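Local coordinates for glycine cleavage system H protein 1 (Mycobacterium marinum, PDB 3TZU), which probably shuttles the methylamine group of glycine from the P protein to the T protein of the glycine cleavage system on a covalently attached lipoyl cofactor, at residues E123-A127 with S128-G132. Residues are numbered along the deposited sequence; the frame is centred on the assembly and turned at random.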
loop_
_atom_site.group_PDB
_atom_site.type_symbol
_atom_site.label_atom_id
_atom_site.label_comp_id
_atom_site.label_asym_id
_atom_site.label_seq_id
_atom_site.Cartn_x
_atom_site.Cartn_y
_atom_site.Cartn_z
ATOM N N GLU A 123 9.187 -17.181 4.015
ATOM C CA GLU A 123 9.768 -16.232 4.967
ATOM C C GLU A 123 8.674 -15.627 5.857
ATOM O O GLU A 123 7.760 -14.971 5.389
ATOM C CB GLU A 123 10.485 -15.120 4.194
ATOM N N LEU A 124 8.744 -15.900 7.142
ATOM C CA LEU A 124 7.763 -15.388 8.083
ATOM C C LEU A 124 8.460 -14.541 9.120
ATOM O O LEU A 124 9.544 -14.876 9.556
ATOM C CB LEU A 124 7.027 -16.527 8.775
ATOM C CG LEU A 124 6.157 -17.414 7.875
ATOM C CD1 LEU A 124 5.280 -18.338 8.718
ATOM C CD2 LEU A 124 5.305 -16.608 6.905
ATOM N N LEU A 125 7.814 -13.437 9.483
ATOM C CA LEU A 125 8.307 -12.484 10.467
ATOM C C LEU A 125 7.453 -12.565 11.752
ATOM O O LEU A 125 6.266 -12.847 11.688
ATOM C CB LEU A 125 8.193 -11.073 9.857
ATOM C CG LEU A 125 8.836 -10.823 8.473
ATOM C CD1 LEU A 125 8.417 -9.479 7.858
ATOM C CD2 LEU A 125 10.361 -10.916 8.561
ATOM N N THR A 126 8.040 -12.273 12.914
ATOM C CA THR A 126 7.246 -12.039 14.136
ATOM C C THR A 126 6.592 -10.666 14.075
ATOM O O THR A 126 7.005 -9.831 13.261
ATOM C CB THR A 126 8.114 -12.053 15.394
ATOM O OG1 THR A 126 8.959 -10.897 15.376
ATOM C CG2 THR A 126 8.959 -13.367 15.501
ATOM N N ALA A 127 5.598 -10.412 14.933
ATOM C CA ALA A 127 4.952 -9.071 14.975
ATOM C C ALA A 127 5.964 -7.952 15.239
ATOM O O ALA A 127 5.817 -6.818 14.740
ATOM C CB ALA A 127 3.849 -8.999 16.021
ATOM N N SER A 128 6.983 -8.259 16.022
ATOM C CA SER A 128 7.996 -7.266 16.316
ATOM C C SER A 128 8.828 -6.949 15.064
ATOM O O SER A 128 9.034 -5.768 14.727
ATOM C CB SER A 128 8.907 -7.708 17.453
ATOM O OG SER A 128 9.878 -6.696 17.610
ATOM N N GLU A 129 9.266 -7.990 14.353
ATOM C CA GLU A 129 10.079 -7.771 13.160
ATOM C C GLU A 129 9.309 -7.005 12.099
ATOM O O GLU A 129 9.858 -6.081 11.470
ATOM C CB GLU A 129 10.598 -9.078 12.597
ATOM C CG GLU A 129 11.548 -9.781 13.554
ATOM C CD GLU A 129 11.776 -11.252 13.235
ATOM O OE1 GLU A 129 10.917 -11.930 12.626
ATOM O OE2 GLU A 129 12.831 -11.760 13.623
ATOM N N TYR A 130 8.036 -7.350 11.936
ATOM C CA TYR A 130 7.183 -6.734 10.927
ATOM C C TYR A 130 6.879 -5.276 11.262
ATOM O O TYR A 130 6.937 -4.407 10.383
ATOM C CB TYR A 130 5.883 -7.534 10.795
ATOM C CG TYR A 130 4.877 -6.922 9.860
ATOM C CD1 TYR A 130 5.005 -7.063 8.485
ATOM C CD2 TYR A 130 3.783 -6.223 10.349
ATOM C CE1 TYR A 130 4.085 -6.495 7.622
ATOM C CE2 TYR A 130 2.848 -5.649 9.494
ATOM C CZ TYR A 130 3.009 -5.784 8.129
ATOM O OH TYR A 130 2.094 -5.249 7.262
ATOM N N ALA A 131 6.561 -5.013 12.531
ATOM C CA ALA A 131 6.370 -3.651 13.022
ATOM C C ALA A 131 7.600 -2.808 12.737
ATOM O O ALA A 131 7.458 -1.669 12.281
ATOM C CB ALA A 131 6.032 -3.626 14.503
ATOM N N GLY A 132 8.787 -3.373 12.988
ATOM C CA GLY A 132 10.083 -2.732 12.701
ATOM C C GLY A 132 10.340 -2.424 11.233
ATOM O O GLY A 132 10.841 -1.352 10.895
#
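Ser-128 lies in the first turn of the C-terminal helix 127-133, its CB 3.8 Å from OG1 of Thr-126, the N-cap residue. Glu-129 closes a capping box with that threonine. Glu-129 N donates to Thr-126 OG1 at 3.1 Å in a nearly straight bond (168°), while the carboxylate turns back so that Glu-129 OE1 accepts from Thr-126 N at 2.9 Å. The threonine hydroxyl is set for this by a chi1 of 69°, which puts OG1 between the backbone N and the carbonyl carbon, where it meets Glu-129 N. The glutamate chain, extended beyond CG, runs past OG1, and OE1 receives the N-H on its anti side, 33° out of the carboxylate plane; Glu-129 OE1 also lies 3.4 Å from Leu-125 CA. At Tyr-130 the backbone N donates to Thr-126 O (3.0 Å), the first i to i+4 bond of the helix. Tyr-130 CD1, at the ring edge, lies 4.2 Å from Leu-125 CD1, which sits near the ring plane, and beyond it the tyrosine hydroxyl is hydrogen-bonded to His-20 and Thr-41, tying the helix to the body of the protein. Ala-131 N continues the helical pattern to Ala-127 O at 2.9 Å. The reciprocal side-chain bonds thus satisfy two backbone N-H groups at the turn from loop into helix, and the glutamate's negative charge at the N-terminal end should interact favourably with the helix dipole.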